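Long-range contacts in Non-structural protein NS2 (Bluetongue virus, PDB 1UTY), which binds single-stranded RNA, the chain described here being its RNA-binding domain, which assembles as a dimer in the crystal: residues Ala19-Cys23 and Leu79-Val84; Trp91-Lys95 and Tyr131-Phe136. All coordinates share one frame; numbering follows the deposited sequence.

Both contacts involve loops at the ends of strands in the beta-rich RNA-binding domain, and their centres lie about 19 Å apart. Interaction 1 is partly buried: it fixes the start of helix 22-29 against the turn between strands 73-79 and 84-87, with one backbone hydrogen bond and apolar packing among Leu-22, Cys-23, Leu-79 and Val-84. Interaction 2 is a surface contact between two loops, held by two backbone hydrogen bonds around a single beta bridge, a water and an aromatic pair, and it reaches the second subunit through Asn-134, whereas interaction 1 touches no other chain of the assembly. The two meet where Thr-80 CG2 packs 3.9 Å from Tyr-131 CE1.

Interaction 1: Ala19-Cys23 and Leu79-Val84; sequences AKTLC and LTPHGV
With chi1 at 177°, Leu-22 extends CG away from its own N, which lays CD2 over Gly-83, 3.9 Å from Gly-83 CA, while Cys-23 swings SG away from its carbonyl carbon (chi1 -73°) toward Leu-79 and Val-84. The contact joins the N-capped start of helix 22-29 to the turn that links strands 73-79 and 84-87. Thr-21 is the N-cap: its OG1 bonds to the backbone N of Gly-24 and also to Asp-16, so the hydroxyl serves the helix start while its CG2 packs 4.0 Å from Leu-79 CB. Leu-22 N, in the helix's first turn, donates across the contact to Thr-80 O at 2.7 Å, nearly straight (170°) and in the carbonyl plane. The accepting turn is braced from within. Thr-80 OG1 accepts from His-82 N in an ST turn and donates to Gly-83 O, which also receives Thr-80 N. On the inner side, Cys-23 SG lies 4.2 Å from Leu-79 CD2 and continues the packing onto Val-14, Cys-35 and Ile-37 of neighbouring strands. At the outer end, Pro-81 CA directs its C-H at Lys-20 O, 3.3 Å away.

Interaction 2: Trp91-Lys95 and Tyr131-Phe136; sequences WEEWK and YMRNDF
Trp-94 and Tyr-131 meet ring to ring across two loops. Trp-91 opens the type I beta turn that runs to Trp-94; its indole lies against Met-78 and takes Trp-94 CD1 over one face. Glu-92 places its carbonyl O 3.7 Å from Asn-134 CB, while its carboxylate turns back to Trp-91 N and forms a salt bridge with Arg-67. Glu-93 begins the pairing: its O accepts Asn-134 N at 2.8 Å, with the donor lifted 40° out of the carbonyl plane. Its CG rests on one face of the Trp-94 indole, toward the rim. Trp-94 pairs with Arg-133 in a single beta bridge, and its chi1 of -43° puts CG beside the backbone N, bringing the indole back over Tyr-131. Tyr-131 occupies the opposite face twice: its ring stands T-shaped, planes at 89°, with edge atom CD2 3.8 Å from Trp-94 CE2, and its CA makes a CH-pi contact with the six-membered ring. Tyr-131 OH is bonded to Glu-85. Lys-95 N adds the second bond of the bridge, to Met-132 O at 2.9 Å, nearly in line with the carbonyl. One water donates to Lys-95 O and accepts from Met-132 N, extending the pairing. The lysine side chain runs past Asn-134 at about a right angle, with CE 3.3 Å from Arg-133 O. In Asn-134, centre of an inverse gamma turn, ND2 bonds to Val-101 O and OD1 to Thr-102 OG1 of the second subunit; Arg-133 is held by Asp-135 and Asp-137. The bridge's two bonds therefore set the loops' register, the indole between Glu-93 CG and Tyr-131 probably limits their relative turning, and the asparagine amide ties this joint to the dimer.

Interaction 1: Ala19-Cys23 and Leu79-Val84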
loop_
_atom_site.group_PDB
_atom_site.type_symbol
_atom_site.label_atom_id
_atom_site.label_comp_id
_atom_site.label_asym_id
_atom_site.label_seq_id
_atom_site.Cartn_x
_atom_site.Cartn_y
_atom_site.Cartn_z
ATOM N N ALA A 19 -5.900 19.291 -12.030
ATOM C CA ALA A 19 -6.827 18.847 -13.079
ATOM C C ALA A 19 -6.137 18.192 -14.280
ATOM O O ALA A 19 -6.504 18.441 -15.424
ATOM C CB ALA A 19 -7.704 20.006 -13.539
ATOM N N LYS A 20 -5.135 17.362 -14.011
ATOM C CA LYS A 20 -4.464 16.618 -15.072
ATOM C C LYS A 20 -5.111 15.236 -15.259
ATOM O O LYS A 20 -4.851 14.568 -16.258
ATOM C CB LYS A 20 -2.948 16.492 -14.817
ATOM C CG LYS A 20 -2.178 17.817 -14.569
ATOM C CD LYS A 20 -2.364 18.808 -15.693
ATOM C CE LYS A 20 -1.340 19.955 -15.640
ATOM N NZ LYS A 20 -1.557 20.820 -16.823
ATOM N N THR A 21 -5.948 14.804 -14.316
ATOM C CA THR A 21 -6.742 13.592 -14.535
ATOM C C THR A 21 -8.106 13.963 -15.105
ATOM O O THR A 21 -8.586 15.092 -14.916
ATOM C CB THR A 21 -6.941 12.761 -13.238
ATOM O OG1 THR A 21 -7.811 13.462 -12.340
ATOM C CG2 THR A 21 -5.640 12.575 -12.463
ATOM N N LEU A 22 -8.737 13.015 -15.792
ATOM C CA LEU A 22 -10.097 13.226 -16.261
ATOM C C LEU A 22 -10.993 13.766 -15.134
ATOM O O LEU A 22 -11.717 14.747 -15.330
ATOM C CB LEU A 22 -10.697 11.941 -16.841
ATOM C CG LEU A 22 -12.154 12.142 -17.278
ATOM C CD1 LEU A 22 -12.188 12.886 -18.605
ATOM C CD2 LEU A 22 -12.906 10.821 -17.362
ATOM N N CYS A 23 -10.930 13.108 -13.978
ATOM C CA CYS A 23 -11.588 13.530 -12.739
ATOM C C CYS A 23 -11.410 14.995 -12.408
ATOM O O CYS A 23 -12.384 15.674 -12.108
ATOM C CB CYS A 23 -11.024 12.732 -11.555
ATOM S SG CYS A 23 -11.583 11.033 -11.520
ATOM N N LEU A 79 -6.383 6.445 -12.783
ATOM C CA LEU A 79 -6.805 7.805 -13.132
ATOM C C LEU A 79 -5.922 8.323 -14.231
ATOM O O LEU A 79 -4.725 8.559 -14.005
ATOM C CB LEU A 79 -6.756 8.739 -11.913
ATOM C CG LEU A 79 -7.435 8.223 -10.638
ATOM C CD1 LEU A 79 -7.272 9.229 -9.505
ATOM C CD2 LEU A 79 -8.947 7.861 -10.880
ATOM N N THR A 80 -6.482 8.476 -15.427
ATOM C CA THR A 80 -5.703 9.007 -16.529
ATOM C C THR A 80 -6.213 10.383 -16.894
ATOM O O THR A 80 -7.212 10.829 -16.320
ATOM C CB THR A 80 -5.703 8.055 -17.769
ATOM O OG1 THR A 80 -6.981 8.089 -18.402
ATOM C CG2 THR A 80 -5.509 6.595 -17.344
ATOM N N PRO A 81 -5.534 11.059 -17.833
ATOM C CA PRO A 81 -6.046 12.318 -18.385
ATOM C C PRO A 81 -7.325 12.077 -19.175
ATOM O O PRO A 81 -8.119 12.998 -19.342
ATOM C CB PRO A 81 -4.926 12.787 -19.338
ATOM C CG PRO A 81 -3.724 11.965 -19.013
ATOM C CD PRO A 81 -4.241 10.677 -18.436
ATOM N N HIS A 82 -7.532 10.852 -19.650
ATOM C CA HIS A 82 -8.673 10.585 -20.529
ATOM C C HIS A 82 -9.659 9.541 -20.005
ATOM O O HIS A 82 -10.529 9.114 -20.737
ATOM C CB HIS A 82 -8.173 10.164 -21.916
ATOM C CG HIS A 82 -7.298 11.185 -22.577
ATOM N ND1 HIS A 82 -7.732 12.465 -22.863
ATOM C CD2 HIS A 82 -6.010 11.120 -22.991
ATOM C CE1 HIS A 82 -6.750 13.140 -23.435
ATOM N NE2 HIS A 82 -5.694 12.347 -23.524
ATOM N N GLY A 83 -9.525 9.117 -18.754
ATOM C CA GLY A 83 -10.372 8.056 -18.259
ATOM C C GLY A 83 -10.197 7.775 -16.790
ATOM O O GLY A 83 -9.190 8.134 -16.187
ATOM N N VAL A 84 -11.207 7.139 -16.215
ATOM C CA VAL A 84 -11.129 6.598 -14.869
ATOM C C VAL A 84 -11.607 5.148 -14.923
ATOM O O VAL A 84 -12.591 4.843 -15.589
ATOM C CB VAL A 84 -11.956 7.427 -13.834
ATOM C CG1 VAL A 84 -13.296 7.837 -14.411
ATOM C CG2 VAL A 84 -12.218 6.632 -12.603
#

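Interaction 2: Trp91-Lys95 and Tyr131-Phe136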
loop_
_atom_site.group_PDB
_atom_site.type_symbol
_atom_site.label_atom_id
_atom_site.label_comp_id
_atom_site.label_asym_id
_atom_site.label_seq_id
_atom_site.Cartn_x
_atom_site.Cartn_y
_atom_site.Cartn_z
ATOM N N TRP A 91 -6.804 -6.716 -8.630
ATOM C CA TRP A 91 -6.499 -6.256 -9.977
ATOM C C TRP A 91 -4.999 -6.378 -10.231
ATOM O O TRP A 91 -4.279 -5.394 -10.334
ATOM C CB TRP A 91 -7.006 -4.818 -10.167
ATOM C CG TRP A 91 -7.312 -4.478 -11.589
ATOM C CD1 TRP A 91 -7.283 -5.321 -12.668
ATOM C CD2 TRP A 91 -7.695 -3.195 -12.092
ATOM N NE1 TRP A 91 -7.619 -4.633 -13.812
ATOM C CE2 TRP A 91 -7.876 -3.325 -13.485
ATOM C CE3 TRP A 91 -7.898 -1.934 -11.504
ATOM C CZ2 TRP A 91 -8.251 -2.254 -14.294
ATOM C CZ3 TRP A 91 -8.277 -0.868 -12.314
ATOM C CH2 TRP A 91 -8.451 -1.033 -13.688
ATOM N N GLU A 92 -4.548 -7.614 -10.355
ATOM C CA GLU A 92 -3.142 -7.940 -10.119
ATOM C C GLU A 92 -2.233 -7.926 -11.342
ATOM O O GLU A 92 -1.017 -8.080 -11.202
ATOM C CB GLU A 92 -3.038 -9.289 -9.399
ATOM C CG GLU A 92 -3.112 -9.217 -7.876
ATOM C CD GLU A 92 -3.259 -7.808 -7.297
ATOM O OE1 GLU A 92 -2.283 -7.325 -6.678
ATOM O OE2 GLU A 92 -4.347 -7.189 -7.421
ATOM N N GLU A 93 -2.811 -7.745 -12.524
ATOM C CA GLU A 93 -2.020 -7.579 -13.745
ATOM C C GLU A 93 -1.227 -6.253 -13.722
ATOM O O GLU A 93 -0.196 -6.141 -14.384
ATOM C CB GLU A 93 -2.905 -7.701 -15.011
ATOM C CG GLU A 93 -4.128 -6.781 -15.029
ATOM C CD GLU A 93 -5.252 -7.223 -15.974
ATOM O OE1 GLU A 93 -5.016 -7.386 -17.204
ATOM O OE2 GLU A 93 -6.397 -7.374 -15.482
ATOM N N TRP A 94 -1.682 -5.278 -12.932
ATOM C CA TRP A 94 -1.079 -3.942 -12.915
ATOM C C TRP A 94 -0.465 -3.566 -11.575
ATOM O O TRP A 94 -0.899 -4.055 -10.538
ATOM C CB TRP A 94 -2.106 -2.859 -13.277
ATOM C CG TRP A 94 -3.032 -3.149 -14.406
ATOM C CD1 TRP A 94 -4.385 -3.325 -14.314
ATOM C CD2 TRP A 94 -2.709 -3.278 -15.807
ATOM N NE1 TRP A 94 -4.919 -3.565 -15.557
ATOM C CE2 TRP A 94 -3.923 -3.544 -16.494
ATOM C CE3 TRP A 94 -1.518 -3.213 -16.552
ATOM C CZ2 TRP A 94 -3.990 -3.730 -17.892
ATOM C CZ3 TRP A 94 -1.576 -3.403 -17.957
ATOM C CH2 TRP A 94 -2.810 -3.667 -18.602
ATOM N N LYS A 95 0.537 -2.681 -11.619
ATOM C CA LYS A 95 1.147 -2.068 -10.437
ATOM C C LYS A 95 0.264 -0.899 -9.972
ATOM O O LYS A 95 -0.369 -0.231 -10.798
ATOM C CB LYS A 95 2.518 -1.443 -10.785
ATOM C CG LYS A 95 3.659 -2.383 -11.129
ATOM C CD LYS A 95 5.039 -1.658 -11.112
ATOM C CE LYS A 95 5.858 -2.012 -12.365
ATOM N NZ LYS A 95 7.327 -2.333 -12.149
ATOM N N TYR A 131 -1.723 1.574 -15.905
ATOM C CA TYR A 131 -1.537 0.452 -16.820
ATOM C C TYR A 131 -0.088 0.040 -17.048
ATOM O O TYR A 131 0.309 -0.238 -18.175
ATOM C CB TYR A 131 -2.313 0.688 -18.142
ATOM C CG TYR A 131 -3.761 1.058 -17.879
ATOM C CD1 TYR A 131 -4.191 2.389 -17.946
ATOM C CD2 TYR A 131 -4.684 0.086 -17.492
ATOM C CE1 TYR A 131 -5.517 2.735 -17.665
ATOM C CE2 TYR A 131 -6.002 0.411 -17.221
ATOM C CZ TYR A 131 -6.408 1.741 -17.302
ATOM O OH TYR A 131 -7.709 2.051 -17.023
ATOM N N MET A 132 0.691 -0.010 -15.966
ATOM C CA MET A 132 2.000 -0.665 -15.961
ATOM C C MET A 132 1.865 -2.107 -15.439
ATOM O O MET A 132 1.324 -2.335 -14.359
ATOM C CB MET A 132 3.005 0.121 -15.109
ATOM C CG MET A 132 3.684 1.362 -15.784
ATOM S SD MET A 132 3.722 1.489 -17.605
ATOM C CE MET A 132 4.678 -0.101 -18.075
ATOM N N ARG A 133 2.344 -3.075 -16.216
ATOM C CA ARG A 133 2.317 -4.484 -15.821
ATOM C C ARG A 133 2.987 -4.701 -14.466
ATOM O O ARG A 133 4.016 -4.106 -14.184
ATOM C CB ARG A 133 3.036 -5.344 -16.859
ATOM C CG ARG A 133 2.140 -5.991 -17.898
ATOM C CD ARG A 133 2.921 -6.719 -19.016
ATOM N NE ARG A 133 4.369 -6.695 -18.783
ATOM C CZ ARG A 133 5.227 -5.854 -19.369
ATOM N NH1 ARG A 133 4.805 -4.954 -20.250
ATOM N NH2 ARG A 133 6.520 -5.920 -19.072
ATOM N N ASN A 134 2.413 -5.557 -13.626
ATOM C CA ASN A 134 3.092 -5.895 -12.384
ATOM C C ASN A 134 4.032 -7.073 -12.571
ATOM O O ASN A 134 3.820 -8.146 -12.014
ATOM C CB ASN A 134 2.128 -6.140 -11.230
ATOM C CG ASN A 134 2.858 -6.230 -9.892
ATOM O OD1 ASN A 134 3.910 -5.601 -9.700
ATOM N ND2 ASN A 134 2.324 -7.028 -8.978
ATOM N N ASP A 135 5.061 -6.863 -13.381
ATOM C CA ASP A 135 6.105 -7.865 -13.583
ATOM C C ASP A 135 7.367 -7.194 -14.094
ATOM O O ASP A 135 7.352 -6.006 -14.412
ATOM C CB ASP A 135 5.626 -8.988 -14.524
ATOM C CG ASP A 135 5.729 -8.620 -15.987
ATOM O OD1 ASP A 135 5.609 -7.415 -16.317
ATOM O OD2 ASP A 135 5.934 -9.484 -16.881
ATOM N N PHE A 136 8.451 -7.949 -14.174
ATOM C CA PHE A 136 9.710 -7.408 -14.652
ATOM C C PHE A 136 10.096 -7.973 -16.001
ATOM O O PHE A 136 10.063 -9.186 -16.197
ATOM C CB PHE A 136 10.843 -7.737 -13.683
ATOM C CG PHE A 136 10.677 -7.147 -12.320
ATOM C CD1 PHE A 136 10.647 -5.763 -12.138
ATOM C CD2 PHE A 136 10.580 -7.976 -11.205
ATOM C CE1 PHE A 136 10.499 -5.218 -10.864
ATOM C CE2 PHE A 136 10.451 -7.449 -9.943
ATOM C CZ PHE A 136 10.398 -6.070 -9.763
HETATM O O HOH W 1 -0.336 0.669 -13.430
#